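Side-chain contacts in DUF7790 domain-containing protein (Leptospira interrogans serogroup Icterohaemorrhagiae serovar copenhageni, PDB 6ULO), which is of unknown function but is probably membrane-anchored and carries a DUF7790 domain, whose family is grouped with the Rossmann-type folds that often bind dinucleotides: residues D138-V141 with Y142-V145; Q148-P151 with F152-R156; T159-M162 with L163-Y167. All coordinates share one frame; numbering follows the deposited sequence.

Contact 1: D138-V141 with Y142-V145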
loop_
_atom_site.group_PDB
_atom_site.type_symbol
_atom_site.label_atom_id
_atom_site.label_comp_id
_atom_site.label_asym_id
_atom_site.label_seq_id
_atom_site.Cartn_x
_atom_site.Cartn_y
_atom_site.Cartn_z
ATOM N N ASP A 138 11.373 13.747 -18.954
ATOM C CA ASP A 138 12.278 14.179 -17.890
ATOM C C ASP A 138 12.812 12.939 -17.169
ATOM O O ASP A 138 12.581 12.736 -15.966
ATOM C CB ASP A 138 11.610 15.146 -16.909
ATOM C CG ASP A 138 10.301 14.619 -16.303
ATOM O OD1 ASP A 138 9.714 13.614 -16.775
ATOM O OD2 ASP A 138 9.847 15.292 -15.341
ATOM N N PRO A 139 13.529 12.057 -17.877
ATOM C CA PRO A 139 13.912 10.797 -17.242
ATOM C C PRO A 139 14.862 10.969 -16.091
ATOM O O PRO A 139 14.920 10.060 -15.251
ATOM C CB PRO A 139 14.589 10.031 -18.384
ATOM C CG PRO A 139 15.136 11.157 -19.286
ATOM C CD PRO A 139 14.033 12.163 -19.259
ATOM N N GLU A 140 15.639 12.056 -16.026
ATOM C CA GLU A 140 16.595 12.179 -14.929
ATOM C C GLU A 140 15.909 12.230 -13.565
ATOM O O GLU A 140 16.494 11.795 -12.575
ATOM C CB GLU A 140 17.458 13.419 -15.122
ATOM C CG GLU A 140 18.727 13.435 -14.293
ATOM C CD GLU A 140 19.731 12.318 -14.629
ATOM O OE1 GLU A 140 19.652 11.649 -15.685
ATOM O OE2 GLU A 140 20.658 12.109 -13.813
ATOM N N VAL A 141 14.676 12.745 -13.486
ATOM C CA VAL A 141 13.923 12.729 -12.234
ATOM C C VAL A 141 13.859 11.303 -11.720
ATOM O O VAL A 141 14.073 11.025 -10.521
ATOM C CB VAL A 141 12.515 13.311 -12.468
ATOM C CG1 VAL A 141 11.613 13.076 -11.278
ATOM C CG2 VAL A 141 12.600 14.827 -12.775
ATOM N N TYR A 142 13.563 10.367 -12.629
ATOM C CA TYR A 142 13.363 8.967 -12.276
ATOM C C TYR A 142 14.677 8.219 -12.155
ATOM O O TYR A 142 14.783 7.324 -11.312
ATOM C CB TYR A 142 12.397 8.317 -13.282
ATOM C CG TYR A 142 11.088 9.081 -13.291
ATOM C CD1 TYR A 142 10.065 8.775 -12.406
ATOM C CD2 TYR A 142 10.910 10.184 -14.164
ATOM C CE1 TYR A 142 8.892 9.542 -12.385
ATOM C CE2 TYR A 142 9.775 10.936 -14.139
ATOM C CZ TYR A 142 8.765 10.614 -13.278
ATOM O OH TYR A 142 7.642 11.414 -13.305
ATOM N N LYS A 143 15.698 8.577 -12.949
ATOM C CA LYS A 143 16.998 7.935 -12.786
ATOM C C LYS A 143 17.586 8.247 -11.419
ATOM O O LYS A 143 18.188 7.376 -10.777
ATOM C CB LYS A 143 17.966 8.361 -13.895
ATOM C CG LYS A 143 17.566 7.879 -15.257
ATOM C CD LYS A 143 18.552 8.380 -16.322
ATOM C CE LYS A 143 19.089 7.279 -17.161
ATOM N NZ LYS A 143 20.032 7.783 -18.195
ATOM N N LYS A 144 17.418 9.487 -10.946
ATOM C CA LYS A 144 17.888 9.836 -9.613
ATOM C C LYS A 144 17.166 9.009 -8.559
ATOM O O LYS A 144 17.789 8.486 -7.635
ATOM C CB LYS A 144 17.657 11.324 -9.352
ATOM C CG LYS A 144 18.582 12.282 -10.100
ATOM C CD LYS A 144 18.222 13.718 -9.709
ATOM C CE LYS A 144 19.092 14.722 -10.388
ATOM N NZ LYS A 144 20.496 14.329 -10.206
ATOM N N VAL A 145 15.840 8.894 -8.677
ATOM C CA VAL A 145 15.073 8.067 -7.740
ATOM C C VAL A 145 15.553 6.621 -7.787
ATOM O O VAL A 145 15.744 5.986 -6.737
ATOM C CB VAL A 145 13.553 8.191 -7.991
ATOM C CG1 VAL A 145 12.795 7.147 -7.155
ATOM C CG2 VAL A 145 13.081 9.581 -7.653
HETATM O O HOH W 1 8.509 14.312 -13.136
#
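P139 O to K143 N, E140 O to K144 N and V141 O to V145 N tie D138-V141 to Y142-V145 through three successive i to i+4 backbone hydrogen bonds. The first is the shortest, with 2.8 Å from K143 N to P139 O, whereas the third is weak, with 3.3 Å from V145 N to V141 O. Y142 N also leans on P139 O in a weak, bent bond, so this carbonyl receives two amides of the next turn.

The Y142 ring is the focus of the side chains. V141 and Y142 run together off the helix, and V141 CG1 sits over one face of the Y142 ring, 4.2 Å from the centroid and 15° off the normal, as a CH-pi contact. D138 comes from the rim instead: D138 OD1 lies in the ring plane, 3.8 Å from Y142 CE2, with carboxylate and ring planes 73° apart. The D138 torsion chi1 of 54° tucks CG in over its own backbone, which lets the carboxylate reach the edge of the Y142 ring one turn on. Its other oxygen works through a water, which donates to D138 OD2 at 2.8 Å and is hydrogen-bonded to Y142 OH at 3.0 Å. F136 stacks on the same ring and H98 meets it edge-to-face.

On another flank, E140 lies across the K143 chain, and E140 OE1 touches the aliphatic K143 CD at 3.5 Å. K143 NZ hydrogen-bonds to Q133 OE1 of helix 125-135, while V145 packs on helix 94-109. The arrangement is that of the first turn of a long alpha-helix, here helix 139-166 at the protein surface, with a proline near its start.

Contact 2: Q148-P151 with F152-R156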
loop_
_atom_site.group_PDB
_atom_site.type_symbol
_atom_site.label_atom_id
_atom_site.label_comp_id
_atom_site.label_asym_id
_atom_site.label_seq_id
_atom_site.Cartn_x
_atom_site.Cartn_y
_atom_site.Cartn_z
ATOM N N GLN A 148 18.778 6.372 -5.831
ATOM C CA GLN A 148 18.594 6.511 -4.388
ATOM C C GLN A 148 17.926 5.276 -3.806
ATOM O O GLN A 148 18.276 4.829 -2.707
ATOM C CB GLN A 148 17.676 7.694 -4.129
ATOM C CG GLN A 148 18.263 9.035 -4.365
ATOM C CD GLN A 148 17.213 10.102 -4.221
ATOM O OE1 GLN A 148 16.290 10.185 -5.029
ATOM N NE2 GLN A 148 17.300 10.873 -3.154
ATOM N N ALA A 149 16.901 4.761 -4.483
ATOM C CA ALA A 149 16.039 3.730 -3.912
ATOM C C ALA A 149 16.612 2.333 -4.098
ATOM O O ALA A 149 16.444 1.476 -3.226
ATOM C CB ALA A 149 14.657 3.783 -4.565
ATOM N N SER A 150 17.282 2.082 -5.213
ATOM C CA SER A 150 17.689 0.709 -5.532
ATOM C C SER A 150 18.514 -0.006 -4.455
ATOM O O SER A 150 18.264 -1.201 -4.224
ATOM C CB SER A 150 18.309 0.615 -6.943
ATOM O OG SER A 150 19.457 1.423 -7.058
ATOM N N PRO A 151 19.451 0.624 -3.750
ATOM C CA PRO A 151 20.155 -0.161 -2.724
ATOM C C PRO A 151 19.210 -0.698 -1.658
ATOM O O PRO A 151 19.378 -1.825 -1.176
ATOM C CB PRO A 151 21.209 0.812 -2.181
ATOM C CG PRO A 151 21.367 1.845 -3.291
ATOM C CD PRO A 151 19.995 1.996 -3.859
ATOM N N PHE A 152 18.195 0.081 -1.276
ATOM C CA PHE A 152 17.230 -0.375 -0.286
ATOM C C PHE A 152 16.273 -1.399 -0.867
ATOM O O PHE A 152 15.957 -2.393 -0.209
ATOM C CB PHE A 152 16.468 0.833 0.249
ATOM C CG PHE A 152 17.359 1.815 0.941
ATOM C CD1 PHE A 152 17.689 1.640 2.289
ATOM C CD2 PHE A 152 17.923 2.875 0.239
ATOM C CE1 PHE A 152 18.529 2.539 2.922
ATOM C CE2 PHE A 152 18.766 3.767 0.860
ATOM C CZ PHE A 152 19.085 3.585 2.209
ATOM N N ILE A 153 15.815 -1.178 -2.102
ATOM C CA ILE A 153 14.883 -2.097 -2.742
ATOM C C ILE A 153 15.542 -3.461 -2.956
ATOM O O ILE A 153 14.906 -4.505 -2.779
ATOM C CB ILE A 153 14.363 -1.470 -4.048
ATOM C CG1 ILE A 153 13.320 -0.378 -3.693
ATOM C CG2 ILE A 153 13.743 -2.504 -4.972
ATOM C CD1 ILE A 153 12.871 0.473 -4.851
ATOM N N ARG A 154 16.832 -3.473 -3.336
ATOM C CA ARG A 154 17.532 -4.741 -3.524
ATOM C C ARG A 154 17.610 -5.523 -2.227
ATOM O O ARG A 154 17.358 -6.740 -2.200
ATOM C CB ARG A 154 18.936 -4.464 -4.052
ATOM C CG ARG A 154 18.884 -3.980 -5.503
ATOM C CD ARG A 154 20.197 -3.302 -5.885
ATOM N NE ARG A 154 20.045 -2.644 -7.189
ATOM C CZ ARG A 154 21.001 -1.946 -7.784
ATOM N NH1 ARG A 154 22.174 -1.803 -7.191
ATOM N NH2 ARG A 154 20.778 -1.379 -8.970
ATOM N N LYS A 155 17.960 -4.843 -1.137
ATOM C CA LYS A 155 18.045 -5.517 0.151
ATOM C C LYS A 155 16.683 -6.075 0.543
ATOM O O LYS A 155 16.586 -7.213 1.027
ATOM C CB LYS A 155 18.599 -4.542 1.188
ATOM C CG LYS A 155 18.616 -5.030 2.604
ATOM C CD LYS A 155 19.304 -3.988 3.471
ATOM C CE LYS A 155 19.316 -4.370 4.930
ATOM N NZ LYS A 155 19.891 -3.288 5.789
ATOM N N ARG A 156 15.623 -5.288 0.345
ATOM C CA ARG A 156 14.292 -5.746 0.689
ATOM C C ARG A 156 13.834 -6.906 -0.186
ATOM O O ARG A 156 13.187 -7.839 0.312
ATOM C CB ARG A 156 13.338 -4.562 0.612
ATOM C CG ARG A 156 11.898 -4.925 0.849
ATOM C CD ARG A 156 11.661 -5.286 2.309
ATOM N NE ARG A 156 10.254 -5.537 2.549
ATOM C CZ ARG A 156 9.750 -5.970 3.704
ATOM N NH1 ARG A 156 10.552 -6.213 4.752
ATOM N NH2 ARG A 156 8.440 -6.219 3.784
#
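R154 lies back along the turn that holds S150, and its side chain can be followed over that residue atom by atom. R154 CB starts 3.3 Å from S150 O. CG comes closer still, with 3.1 Å between R154 CG and S150 O, and CD stays beside the same carbonyl. A chi1 of -71°, with CG anti to the carbonyl carbon, sends the chain toward the preceding turn, and the extended run from CG to NE carries it onward past S150. R154 NE reaches the serine methylene, 3.7 Å from S150 CB, and R154 CZ follows at 3.8 Å from S150 OG. At the tip the guanidinium offers a face: S150 OG lies over it, displaced toward the rim, with 3.6 Å from S150 OG to R154 NH2.

This is a touch between polar groups with other commitments, because S150 OG bonds to Y146 O one turn earlier. R154 NE bonds to W120 O, and R154 NH2 joins E125 in a salt bridge and also bonds to Y146 OH. Several partners thus fix the rotation of the guanidinium and fasten the helix to its neighbours.

The motif is a proline-kinked alpha-helix: P151 N has no hydrogen to give to the turn before, and the helix bends there. F152 N has a weak, bent bond to A149 O; regular i to i+4 bonding returns with I153 N to A149 O and with R154 N, 2.8 Å from S150 O, although K155 N to P151 O is weak.

On another side of the helix, A149 CB meets I153 CD1 at 3.8 Å, both buried, with W120 also packing on I153. The F152 ring turns its edge to the backbone, Q148 O lying in the ring plane 3.6 Å from F152 CD2; D44 touches this phenylalanine.

Contact 3: T159-M162 with L163-Y167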
loop_
_atom_site.group_PDB
_atom_site.type_symbol
_atom_site.label_atom_id
_atom_site.label_comp_id
_atom_site.label_asym_id
_atom_site.label_seq_id
_atom_site.Cartn_x
_atom_site.Cartn_y
_atom_site.Cartn_z
ATOM N N THR A 159 15.467 -9.982 1.304
ATOM C CA THR A 159 14.769 -10.329 2.533
ATOM C C THR A 159 13.422 -10.974 2.231
ATOM O O THR A 159 13.054 -11.964 2.873
ATOM C CB THR A 159 14.601 -9.069 3.370
ATOM O OG1 THR A 159 15.896 -8.703 3.850
ATOM C CG2 THR A 159 13.646 -9.305 4.532
ATOM N N ASN A 160 12.653 -10.412 1.274
ATOM C CA ASN A 160 11.359 -10.996 0.955
ATOM C C ASN A 160 11.489 -12.425 0.466
ATOM O O ASN A 160 10.639 -13.260 0.774
ATOM C CB ASN A 160 10.604 -10.149 -0.084
ATOM C CG ASN A 160 10.017 -8.894 0.510
ATOM O OD1 ASN A 160 9.957 -8.729 1.714
ATOM N ND2 ASN A 160 9.604 -7.991 -0.347
ATOM N N LEU A 161 12.498 -12.707 -0.361
ATOM C CA LEU A 161 12.670 -14.077 -0.813
ATOM C C LEU A 161 12.934 -14.986 0.385
ATOM O O LEU A 161 12.307 -16.037 0.540
ATOM C CB LEU A 161 13.814 -14.138 -1.809
ATOM C CG LEU A 161 14.232 -15.525 -2.275
ATOM C CD1 LEU A 161 13.070 -16.262 -2.865
ATOM C CD2 LEU A 161 15.389 -15.409 -3.252
ATOM N N MET A 162 13.843 -14.561 1.262
ATOM C CA MET A 162 14.115 -15.306 2.483
ATOM C C MET A 162 12.854 -15.559 3.301
ATOM O O MET A 162 12.614 -16.686 3.738
ATOM C CB MET A 162 15.178 -14.551 3.267
ATOM C CG MET A 162 15.625 -15.224 4.565
ATOM S SD MET A 162 14.464 -15.023 5.972
ATOM C CE MET A 162 14.701 -13.299 6.340
ATOM N N LEU A 163 12.025 -14.521 3.512
ATOM C CA LEU A 163 10.826 -14.646 4.345
ATOM C C LEU A 163 9.799 -15.577 3.720
ATOM O O LEU A 163 9.149 -16.366 4.416
ATOM C CB LEU A 163 10.194 -13.266 4.507
ATOM C CG LEU A 163 10.984 -12.252 5.345
ATOM C CD1 LEU A 163 10.348 -10.888 5.186
ATOM C CD2 LEU A 163 11.053 -12.635 6.829
ATOM N N SER A 164 9.613 -15.466 2.409
ATOM C CA SER A 164 8.664 -16.325 1.707
ATOM C C SER A 164 9.006 -17.798 1.900
ATOM O O SER A 164 8.112 -18.639 2.024
ATOM C CB SER A 164 8.656 -15.983 0.216
ATOM O OG SER A 164 9.802 -16.551 -0.410
ATOM N N LYS A 165 10.301 -18.137 1.935
ATOM C CA LYS A 165 10.685 -19.524 2.175
ATOM C C LYS A 165 10.609 -19.869 3.653
ATOM O O LYS A 165 10.180 -20.970 4.005
ATOM C CB LYS A 165 12.085 -19.772 1.636
ATOM C CG LYS A 165 12.124 -19.660 0.146
ATOM C CD LYS A 165 13.429 -20.174 -0.413
ATOM C CE LYS A 165 13.278 -20.493 -1.896
ATOM N NZ LYS A 165 14.558 -21.055 -2.471
ATOM N N LYS A 166 11.021 -18.941 4.523
ATOM C CA LYS A 166 11.061 -19.207 5.960
ATOM C C LYS A 166 9.680 -19.498 6.499
ATOM O O LYS A 166 9.505 -20.399 7.327
ATOM C CB LYS A 166 11.682 -18.007 6.678
ATOM C CG LYS A 166 11.657 -18.089 8.198
ATOM C CD LYS A 166 12.364 -16.883 8.806
ATOM C CE LYS A 166 12.346 -16.938 10.336
ATOM N NZ LYS A 166 13.017 -15.736 10.900
ATOM N N TYR A 167 8.682 -18.733 6.051
ATOM C CA TYR A 167 7.319 -18.907 6.513
ATOM C C TYR A 167 6.447 -19.627 5.513
ATOM O O TYR A 167 5.248 -19.781 5.760
ATOM C CB TYR A 167 6.703 -17.570 6.943
ATOM C CG TYR A 167 7.472 -16.956 8.077
ATOM C CD1 TYR A 167 7.379 -17.484 9.363
ATOM C CD2 TYR A 167 8.342 -15.893 7.873
ATOM C CE1 TYR A 167 8.091 -16.931 10.407
ATOM C CE2 TYR A 167 9.059 -15.350 8.920
ATOM C CZ TYR A 167 8.929 -15.854 10.176
ATOM O OH TYR A 167 9.658 -15.300 11.191
#
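L163 turns its CG beside its own backbone N (chi1 -69°), while T159 holds CG2 anti to the amide and M162 bends twice along its chain (chi2 -78°, chi3 -71°); together these torsions bring the threonine and methionine methyls onto one leucine. The setting is the final part of the long alpha-helix 139-166, where i to i+4 packing of T159 on L163 and of M162 on K166 accompanies the regular backbone bonds, and M162 with L163 adds a contact between sequence neighbours.

T159 and L163 leave the helix on the same side, one turn apart, with 3.7 Å from T159 CG2 to L163 CD1. In the backbone, L163 N bonds to T159 O at 2.8 Å. M162, the residue before L163, folds over it. The bent chain returns the thioether toward the backbone, bringing M162 SD to 3.5 Å from L163 N, and the terminal methyl closes on the other branch of the leucine, with 3.7 Å from M162 CE to L163 CD2. The two methyls of L163 therefore serve different neighbours, CD1 the threonine and CD2 the methionine. K166 runs alongside M162, with 4.0 Å from the aliphatic K166 CD to M162 SD.

Y169 also touches L163, and T159 packs on I270, so loops complete the surroundings of this cluster. N160 ND2 hydrogen-bonds to Q173 OE1, tying the helix to the chain that follows it. At the helix end, Y167 makes a cation-pi contact with R52.

The remaining bonds across the contact are those of the helix backbone. S164 N reaches N160 O at 2.9 Å and K166 N bonds to M162 O, while between them K165 N lies 3.2 Å from L161 O.

In the fold
Contacts 1, 2 and 3 follow one another along the single helix 139-166, at its beginning, middle and end. Centres of contacts 1 and 2 are 16 Å apart and those of 2 and 3 are 17 Å apart; contacts 1 and 3 lie 31 Å from centre to centre, with nearest atoms about 17 Å apart. The helix belongs to the helical connection between the adjacent parallel strands 86-91 and 191-195 of the Rossmann-like sheet. Contact 1 faces helices 94-109 and 125-135, contact 2 faces helix 113-120, and contact 3 meets loops. With the function unknown, the three are described as packing of one helix and not assigned to a site.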